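Local coordinates for protein yxeP (PDB 1YSJ) that probably removes the acetyl group from N-acetylcysteine with the help of two bound metal ions, yielding cysteine for growth on S-(2-succino)cysteine, at residues V288-R293 / E308-F312; T279-R285 / P313-Q319; A228-I233 / I299-Y303. The protein carries 1 engineered substitution. All coordinates share one frame; numbering follows the deposited sequence. Where two conformers were deposited one is given.

Contact 1: V288-R293 / E308-F312; sequences VPEHMR and EFKWF
Over one face of the Trp311 indole lies the pyrrolidine of Pro289, whose CB stands 3.7 Å from the centroid of the six-membered ring and 14° off its normal, a CH-pi contact. The rest of the proline follows the same surface: CG rides above the CE2-CZ2 bond and CD reaches CH2. Val288 CG2 and the selenium of Met292, a selenomethionine in this crystal, approach the indole obliquely and more loosely. One face of the Phe309 ring is laid against helix backbone, with Pro289 O 3.8 Å from CE2 and Arg293 CA above the rim; that carbonyl already accepts the hydrogen bond from Arg293 N. Met292 CB comes in obliquely, 3.8 Å from CE1, its chain roughly perpendicular to the phenylalanine. The Arg293 chain is extended and crosses Phe309 obliquely, NH1 3.9 Å from CD2 and the guanidinium and ring planes 60° apart, while Phe309 CB sits over a guanidinium face. Both aromatic side chains place CG anti to the backbone N, and from alternate strand positions both reach the helix. Phe206 of strand 197-211 and Val277 of strand 270-278 continue the apolar layer around Met292. Segment 288-293 runs nearly antiparallel to 308-312 (163°), and helix 282-302, lying on edge strand 306-320, helps to cover one face of the four-stranded sheet, as in the alpha/beta dimerisation domain of M20 peptidases.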
loop_
_atom_site.group_PDB
_atom_site.type_symbol
_atom_site.label_atom_id
_atom_site.label_comp_id
_atom_site.label_asym_id
_atom_site.label_seq_id
_atom_site.Cartn_x
_atom_site.Cartn_y
_atom_site.Cartn_z
ATOM N N VAL A 288 6.746 20.759 13.850
ATOM C CA VAL A 288 6.759 19.325 13.522
ATOM C C VAL A 288 6.855 18.979 12.025
ATOM O O VAL A 288 7.572 18.039 11.682
ATOM C CB VAL A 288 5.620 18.509 14.213
ATOM C CG1 VAL A 288 5.906 18.354 15.700
ATOM C CG2 VAL A 288 4.255 19.136 13.978
ATOM N N PRO A 289 6.144 19.717 11.137
ATOM C CA PRO A 289 6.278 19.382 9.710
ATOM C C PRO A 289 7.714 19.476 9.187
ATOM O O PRO A 289 8.145 18.606 8.428
ATOM C CB PRO A 289 5.371 20.406 9.008
ATOM C CG PRO A 289 5.137 21.478 9.999
ATOM C CD PRO A 289 5.195 20.827 11.340
ATOM N N GLU A 290 8.440 20.514 9.598
ATOM C CA GLU A 290 9.841 20.683 9.217
ATOM C C GLU A 290 10.730 19.594 9.811
ATOM O O GLU A 290 11.662 19.127 9.155
ATOM C CB GLU A 290 10.356 22.067 9.625
ATOM C CG GLU A 290 9.975 23.196 8.660
ATOM C CD GLU A 290 10.829 23.236 7.390
ATOM O OE1 GLU A 290 11.754 22.406 7.240
ATOM O OE2 GLU A 290 10.573 24.115 6.537
ATOM N N HIS A 291 10.435 19.192 11.045
ATOM C CA HIS A 291 11.168 18.114 11.700
ATOM C C HIS A 291 10.906 16.773 11.008
ATOM O O HIS A 291 11.814 15.953 10.868
ATOM C CB HIS A 291 10.819 18.041 13.189
ATOM C CG HIS A 291 11.820 17.283 14.006
ATOM N ND1 HIS A 291 12.937 17.876 14.557
ATOM C CD2 HIS A 291 11.878 15.975 14.360
ATOM C CE1 HIS A 291 13.637 16.969 15.215
ATOM N NE2 HIS A 291 13.016 15.808 15.111
HETATM N N MSE A 292 9.667 16.573 10.567
HETATM C CA MSE A 292 9.270 15.370 9.835
HETATM C C MSE A 292 9.860 15.349 8.433
HETATM O O MSE A 292 10.160 14.286 7.896
HETATM C CB MSE A 292 7.750 15.279 9.740
HETATM C CG MSE A 292 7.044 15.041 11.064
HETATM SE SE MSE A 292 5.109 14.915 10.823
HETATM C CE MSE A 292 5.062 13.273 9.759
ATOM N N ARG A 293 10.006 16.536 7.849
ATOM C CA ARG A 293 10.595 16.711 6.527
ATOM C C ARG A 293 12.087 16.394 6.565
ATOM O O ARG A 293 12.591 15.672 5.706
ATOM C CB ARG A 293 10.371 18.145 6.042
ATOM C CG ARG A 293 10.747 18.411 4.592
ATOM C CD ARG A 293 10.873 19.909 4.345
ATOM N NE ARG A 293 10.639 20.267 2.947
ATOM C CZ ARG A 293 9.446 20.556 2.428
ATOM N NH1 ARG A 293 8.353 20.531 3.185
ATOM N NH2 ARG A 293 9.343 20.872 1.143
ATOM N N GLU A 308 9.367 13.329 -1.083
ATOM C CA GLU A 308 8.438 14.434 -1.275
ATOM C C GLU A 308 7.560 14.513 -0.037
ATOM O O GLU A 308 6.887 13.544 0.308
ATOM C CB GLU A 308 7.556 14.201 -2.501
ATOM C CG GLU A 308 8.217 14.474 -3.833
ATOM C CD GLU A 308 7.316 14.137 -5.012
ATOM O OE1 GLU A 308 6.093 14.401 -4.928
ATOM O OE2 GLU A 308 7.834 13.613 -6.026
ATOM N N PHE A 309 7.577 15.661 0.633
ATOM C CA PHE A 309 6.755 15.864 1.823
ATOM C C PHE A 309 5.659 16.875 1.531
ATOM O O PHE A 309 5.935 17.994 1.099
ATOM C CB PHE A 309 7.613 16.324 3.009
ATOM C CG PHE A 309 6.859 16.409 4.311
ATOM C CD1 PHE A 309 6.783 15.310 5.156
ATOM C CD2 PHE A 309 6.231 17.593 4.695
ATOM C CE1 PHE A 309 6.091 15.381 6.359
ATOM C CE2 PHE A 309 5.531 17.675 5.900
ATOM C CZ PHE A 309 5.462 16.566 6.734
ATOM N N LYS A 310 4.416 16.469 1.766
ATOM C CA LYS A 310 3.269 17.353 1.575
ATOM C C LYS A 310 2.494 17.522 2.876
ATOM O O LYS A 310 2.290 16.563 3.616
ATOM C CB LYS A 310 2.353 16.826 0.470
ATOM C CG LYS A 310 2.910 16.983 -0.933
ATOM C CD LYS A 310 1.822 16.793 -1.978
ATOM C CE LYS A 310 2.394 16.846 -3.385
ATOM N NZ LYS A 310 1.322 16.831 -4.423
ATOM N N TRP A 311 2.066 18.753 3.141
ATOM C CA TRP A 311 1.401 19.109 4.392
ATOM C C TRP A 311 0.045 19.744 4.099
ATOM O O TRP A 311 -0.043 20.704 3.328
ATOM C CB TRP A 311 2.295 20.071 5.174
ATOM C CG TRP A 311 1.793 20.482 6.529
ATOM C CD1 TRP A 311 1.182 21.664 6.855
ATOM C CD2 TRP A 311 1.891 19.733 7.746
ATOM N NE1 TRP A 311 0.884 21.690 8.198
ATOM C CE2 TRP A 311 1.308 20.520 8.769
ATOM C CE3 TRP A 311 2.408 18.472 8.071
ATOM C CZ2 TRP A 311 1.231 20.087 10.100
ATOM C CZ3 TRP A 311 2.330 18.039 9.395
ATOM C CH2 TRP A 311 1.742 18.848 10.393
ATOM N N PHE A 312 -1.007 19.202 4.708
ATOM C CA PHE A 312 -2.372 19.693 4.479
ATOM C C PHE A 312 -3.092 20.012 5.787
ATOM O O PHE A 312 -3.621 19.107 6.439
ATOM C CB PHE A 312 -3.194 18.689 3.659
ATOM C CG PHE A 312 -2.503 18.201 2.418
ATOM C CD1 PHE A 312 -1.789 17.006 2.431
ATOM C CD2 PHE A 312 -2.571 18.931 1.237
ATOM C CE1 PHE A 312 -1.154 16.545 1.287
ATOM C CE2 PHE A 312 -1.935 18.479 0.085
ATOM C CZ PHE A 312 -1.224 17.283 0.112
#

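Contact 2: T279-R285 / P313-Q319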
loop_
_atom_site.group_PDB
_atom_site.type_symbol
_atom_site.label_atom_id
_atom_site.label_comp_id
_atom_site.label_asym_id
_atom_site.label_seq_id
_atom_site.Cartn_x
_atom_site.Cartn_y
_atom_site.Cartn_z
ATOM N N THR A 279 -1.175 18.059 17.674
ATOM C CA THR A 279 -0.437 18.869 18.646
ATOM C C THR A 279 -1.408 19.617 19.556
ATOM O O THR A 279 -2.597 19.724 19.252
ATOM C CB THR A 279 0.469 19.918 17.960
ATOM O OG1 THR A 279 -0.335 21.002 17.481
ATOM C CG2 THR A 279 1.259 19.310 16.800
ATOM N N PHE A 280 -0.892 20.144 20.663
ATOM C CA PHE A 280 -1.692 20.965 21.567
ATOM C C PHE A 280 -1.217 22.414 21.641
ATOM O O PHE A 280 -1.999 23.304 21.968
ATOM C CB PHE A 280 -1.782 20.328 22.960
ATOM C CG PHE A 280 -2.699 19.137 23.015
ATOM C CD1 PHE A 280 -4.078 19.309 23.147
ATOM C CD2 PHE A 280 -2.192 17.844 22.906
ATOM C CE1 PHE A 280 -4.935 18.213 23.186
ATOM C CE2 PHE A 280 -3.043 16.737 22.942
ATOM C CZ PHE A 280 -4.415 16.922 23.083
ATOM N N GLN A 281 0.051 22.655 21.320
ATOM C CA GLN A 281 0.554 24.029 21.248
ATOM C C GLN A 281 0.802 24.508 19.816
ATOM O O GLN A 281 1.089 23.709 18.921
ATOM C CB GLN A 281 1.779 24.236 22.151
ATOM C CG GLN A 281 1.474 24.213 23.671
ATOM C CD GLN A 281 0.442 25.262 24.140
ATOM O OE1 GLN A 281 -0.138 26.009 23.343
ATOM N NE2 GLN A 281 0.216 25.309 25.452
ATOM N N LYS A 282 0.673 25.819 19.620
ATOM C CA LYS A 282 0.705 26.444 18.291
ATOM C C LYS A 282 2.060 26.307 17.607
ATOM O O LYS A 282 2.130 26.073 16.400
ATOM C CB LYS A 282 0.315 27.929 18.378
ATOM C CG LYS A 282 -0.987 28.218 19.126
ATOM C CD LYS A 282 -2.208 27.685 18.383
ATOM C CE LYS A 282 -3.449 27.703 19.268
ATOM N NZ LYS A 282 -4.603 27.010 18.630
ATOM N N GLU A 283 3.127 26.462 18.388
ATOM C CA GLU A 283 4.497 26.364 17.880
ATOM C C GLU A 283 4.869 24.930 17.497
ATOM O O GLU A 283 5.510 24.706 16.467
ATOM C CB GLU A 283 5.510 26.959 18.874
ATOM C CG GLU A 283 5.207 26.704 20.357
ATOM C CD GLU A 283 4.134 27.634 20.924
ATOM O OE1 GLU A 283 4.272 28.873 20.795
ATOM O OE2 GLU A 283 3.153 27.123 21.505
ATOM N N ALA A 284 4.449 23.970 18.320
ATOM C CA ALA A 284 4.624 22.545 18.026
ATOM C C ALA A 284 4.025 22.176 16.669
ATOM O O ALA A 284 4.638 21.438 15.905
ATOM C CB ALA A 284 4.014 21.689 19.132
ATOM N N ARG A 285 2.836 22.709 16.377
ATOM C CA ARG A 285 2.169 22.519 15.085
ATOM C C ARG A 285 2.952 23.116 13.909
ATOM O O ARG A 285 2.860 22.624 12.780
ATOM C CB ARG A 285 0.768 23.128 15.125
ATOM C CG ARG A 285 -0.137 22.689 13.997
ATOM C CD ARG A 285 -1.340 23.603 13.869
ATOM N NE ARG A 285 -2.268 23.132 12.844
ATOM C CZ ARG A 285 -3.198 23.884 12.260
ATOM N NH1 ARG A 285 -3.340 25.164 12.589
ATOM N NH2 ARG A 285 -3.989 23.351 11.338
ATOM N N PRO A 313 -3.106 21.300 6.179
ATOM C CA PRO A 313 -3.783 21.728 7.403
ATOM C C PRO A 313 -5.279 21.410 7.392
ATOM O O PRO A 313 -5.965 21.634 6.387
ATOM C CB PRO A 313 -3.551 23.243 7.427
ATOM C CG PRO A 313 -2.340 23.453 6.584
ATOM C CD PRO A 313 -2.463 22.435 5.494
ATOM N N TYR A 314 -5.758 20.876 8.512
ATOM C CA TYR A 314 -7.140 20.448 8.657
ATOM C C TYR A 314 -7.807 21.262 9.770
ATOM O O TYR A 314 -8.754 22.009 9.512
ATOM C CB TYR A 314 -7.172 18.937 8.937
ATOM C CG TYR A 314 -8.536 18.277 8.994
ATOM C CD1 TYR A 314 -9.303 18.100 7.844
ATOM C CD2 TYR A 314 -9.038 17.789 10.201
ATOM C CE1 TYR A 314 -10.552 17.475 7.900
ATOM C CE2 TYR A 314 -10.281 17.166 10.272
ATOM C CZ TYR A 314 -11.028 17.007 9.121
ATOM O OH TYR A 314 -12.253 16.388 9.197
ATOM N N LEU A 315 -7.289 21.145 10.994
ATOM C CA LEU A 315 -7.831 21.875 12.144
ATOM C C LEU A 315 -6.760 22.414 13.097
ATOM O O LEU A 315 -5.842 21.681 13.474
ATOM C CB LEU A 315 -8.802 20.995 12.936
ATOM C CG LEU A 315 -10.179 20.657 12.358
ATOM C CD1 LEU A 315 -10.916 19.718 13.298
ATOM C CD2 LEU A 315 -11.011 21.908 12.089
ATOM N N PRO A 316 -6.874 23.703 13.487
ATOM C CA PRO A 316 -6.119 24.201 14.639
ATOM C C PRO A 316 -6.638 23.580 15.939
ATOM O O PRO A 316 -7.689 22.936 15.950
ATOM C CB PRO A 316 -6.409 25.707 14.625
ATOM C CG PRO A 316 -7.707 25.835 13.908
ATOM C CD PRO A 316 -7.689 24.766 12.866
ATOM N N SER A 317 -5.902 23.778 17.023
ATOM C CA SER A 317 -6.312 23.301 18.335
ATOM C C SER A 317 -7.417 24.173 18.951
ATOM O O SER A 317 -7.428 25.392 18.762
ATOM C CB SER A 317 -5.100 23.280 19.259
ATOM O OG SER A 317 -5.436 22.717 20.505
ATOM N N VAL A 318 -8.339 23.542 19.680
ATOM C CA VAL A 318 -9.333 24.274 20.473
ATOM C C VAL A 318 -8.611 24.942 21.645
ATOM O O VAL A 318 -8.148 24.265 22.571
ATOM C CB VAL A 318 -10.508 23.375 20.962
ATOM C CG1 VAL A 318 -11.418 24.136 21.938
ATOM C CG2 VAL A 318 -11.323 22.856 19.784
ATOM N N GLN A 319 -8.518 26.268 21.585
ATOM C CA GLN A 319 -7.792 27.067 22.570
ATOM C C GLN A 319 -8.763 27.971 23.331
ATOM O O GLN A 319 -9.386 28.853 22.740
ATOM C CB GLN A 319 -6.724 27.913 21.864
ATOM C CG GLN A 319 -5.771 28.662 22.790
ATOM C CD GLN A 319 -4.527 27.869 23.133
ATOM O OE1 GLN A 319 -4.217 26.865 22.492
ATOM N NE2 GLN A 319 -3.798 28.325 24.144
HETATM O O HOH W 1 -3.293 24.959 16.723
#
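Arg285 lays its guanidinium across the backbone of Leu315 and Pro316 without a hydrogen bond to it: NH2 lies 3.3 Å from Leu315 O, but at a poor angle, because the carbonyl oxygen sits over a face of the group. The strand is broken here by a classic beta bulge, Tyr314 and Leu315 both facing Val203 on the neighbouring strand of the four-stranded sheet. The arginine chain is extended, CG anti to the backbone N (chi1 -165°), and runs alongside Pro316, whose CA is 3.6 Å from NH1. The charge of Arg285 is met by a salt bridge from NH2 to Asp204, whose carboxylate also accepts a hydrogen bond from Tyr314 N. The tyrosine side chain, about 7 Å from that of the nickel ligand Glu158, meets Trp264 of the second subunit edge-to-face. Ser317 OG is hydrogen-bonded to Met200 O. Next to it, Lys282 bends at chi2 (-67°) and brings CE within 3.4 Å of Gln319 OE1 in one of the two conformers of that glutamine. Lys282 NZ makes a weak hydrogen bond to Ser317 O at 3.3 Å, and a water accepts from both Lys282 NZ (3.1 Å) and Ser317 N (2.9 Å).

Contact 3: A228-I233 / I299-Y303; sequences AAAGQI and IAAGY
A chi1 of -72° in Tyr303, CG lying opposite the carbonyl carbon, swings the ring back over helix 226-237, while Gln232 bends at chi2 and carries its amide out to meet the phenol. Gln232 NE2 donates to Tyr303 OH across 2.7 Å, with an N-H...O angle of 143°. The amide nitrogen lies at the ring edge, near the ring plane, but the amide plane is turned 70° from the ring, and the hydroxyl oxygen is tilted out of the amide plane. One face of the ring rests on the helix backbone, Ala229 N and the carbonyl carbon of Ala228 standing over its centre. Ala228 CB touches CE2 at 3.7 Å, and Ala229 CB reaches CD1 at 4.0 Å. One turn along, the branched methyl of Ile299 settles between two side chains: CG2 is 3.6 Å from Gln232 CB and 3.7 Å from Ile233 CG1, the isoleucines sliding past each other in opposite directions. Where Ala229 meets Ala300 the backbones come close, their CA atoms 5.3 Å apart. Replacing Tyr303 with an alanine would probably leave Gln232 NE2 without this acceptor and its amide freer to turn, and open a gap over Ala228 and Ala229. The C-terminal end of helix 282-302 is thereby joined to the N-terminal half of helix 226-237. Beneath them, Ala229 and Ile233 reach Ile210 of strand 197-211, Ala230 and Ile233 pack on Met273 of strand 270-278, and Ala228 packs on Gln238 and Gln232 on Ser235 of the second subunit.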
loop_
_atom_site.group_PDB
_atom_site.type_symbol
_atom_site.label_atom_id
_atom_site.label_comp_id
_atom_site.label_asym_id
_atom_site.label_seq_id
_atom_site.Cartn_x
_atom_site.Cartn_y
_atom_site.Cartn_z
ATOM N N ALA A 228 12.958 0.056 1.832
ATOM C CA ALA A 228 13.868 0.141 2.970
ATOM C C ALA A 228 13.892 1.553 3.553
ATOM O O ALA A 228 13.907 1.724 4.772
ATOM C CB ALA A 228 15.278 -0.301 2.563
ATOM N N ALA A 229 13.899 2.554 2.674
ATOM C CA ALA A 229 13.763 3.949 3.071
ATOM C C ALA A 229 12.436 4.176 3.803
ATOM O O ALA A 229 12.412 4.742 4.895
ATOM C CB ALA A 229 13.877 4.867 1.854
ATOM N N ALA A 230 11.342 3.709 3.206
ATOM C CA ALA A 230 10.014 3.854 3.805
ATOM C C ALA A 230 9.922 3.215 5.195
ATOM O O ALA A 230 9.305 3.781 6.095
ATOM C CB ALA A 230 8.940 3.295 2.876
ATOM N N GLY A 231 10.552 2.051 5.364
ATOM C CA GLY A 231 10.549 1.330 6.642
ATOM C C GLY A 231 11.218 2.072 7.787
ATOM O O GLY A 231 10.736 2.040 8.922
ATOM N N GLN A 232 12.331 2.735 7.488
ATOM C CA GLN A 232 13.099 3.483 8.485
ATOM C C GLN A 232 12.398 4.789 8.845
ATOM O O GLN A 232 12.454 5.237 9.994
ATOM C CB GLN A 232 14.504 3.795 7.960
ATOM C CG GLN A 232 15.363 2.586 7.640
ATOM C CD GLN A 232 16.423 2.328 8.683
ATOM O OE1 GLN A 232 16.122 2.136 9.860
ATOM N NE2 GLN A 232 17.677 2.317 8.256
ATOM N N ILE A 233 11.748 5.392 7.852
ATOM C CA ILE A 233 11.009 6.640 8.032
ATOM C C ILE A 233 9.779 6.425 8.915
ATOM O O ILE A 233 9.441 7.282 9.725
ATOM C CB ILE A 233 10.632 7.279 6.668
ATOM C CG1 ILE A 233 11.895 7.787 5.965
ATOM C CG2 ILE A 233 9.643 8.430 6.849
ATOM C CD1 ILE A 233 11.740 8.036 4.484
ATOM N N ILE A 299 16.869 10.305 5.705
ATOM C CA ILE A 299 16.806 8.847 5.564
ATOM C C ILE A 299 16.737 8.419 4.095
ATOM O O ILE A 299 17.455 7.511 3.684
ATOM C CB ILE A 299 15.638 8.216 6.381
ATOM C CG1 ILE A 299 15.887 8.389 7.885
ATOM C CG2 ILE A 299 15.467 6.728 6.022
ATOM C CD1 ILE A 299 14.677 8.134 8.770
ATOM N N ALA A 300 15.884 9.081 3.312
ATOM C CA ALA A 300 15.731 8.758 1.887
ATOM C C ALA A 300 17.040 8.928 1.113
ATOM O O ALA A 300 17.393 8.078 0.292
ATOM C CB ALA A 300 14.622 9.589 1.257
ATOM N N ALA A 301 17.751 10.023 1.393
ATOM C CA ALA A 301 19.040 10.323 0.761
ATOM C C ALA A 301 20.101 9.273 1.084
ATOM O O ALA A 301 20.995 9.018 0.274
ATOM C CB ALA A 301 19.523 11.705 1.163
ATOM N N GLY A 302 19.996 8.673 2.267
ATOM C CA GLY A 302 20.862 7.570 2.661
ATOM C C GLY A 302 20.702 6.358 1.760
ATOM O O GLY A 302 21.654 5.602 1.554
ATOM N N TYR A 303 19.499 6.185 1.212
ATOM C CA TYR A 303 19.178 5.045 0.350
ATOM C C TYR A 303 19.217 5.359 -1.152
ATOM O O TYR A 303 18.748 4.564 -1.973
ATOM C CB TYR A 303 17.826 4.441 0.752
ATOM C CG TYR A 303 17.897 3.695 2.059
ATOM C CD1 TYR A 303 17.616 4.333 3.266
ATOM C CD2 TYR A 303 18.278 2.353 2.094
ATOM C CE1 TYR A 303 17.698 3.652 4.474
ATOM C CE2 TYR A 303 18.363 1.662 3.296
ATOM C CZ TYR A 303 18.072 2.316 4.480
ATOM O OH TYR A 303 18.157 1.628 5.669
#

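How the contacts relate
From the N terminus, helix 226-237 comes first, followed by two strands, helix 282-302 and edge strand 306-320. Contact 3 closes the longest loop, 65 residues from 228-233 to the end of helix 282-302. Contact 2 joins the start of that helix to the C-terminal part of strand 306-320 across 27 residues, and contact 1 is nested inside it with a 14-residue connection. Contact 3 crosses both others. Contacts 1 and 2 touch, Trp311 CZ2 lying 4.0 Å from Arg285 O, whereas contact 3 touches neither. Helix 282-302 serves all three, tying the bulged strand near the metal-binding domain to the remote helix 226-237.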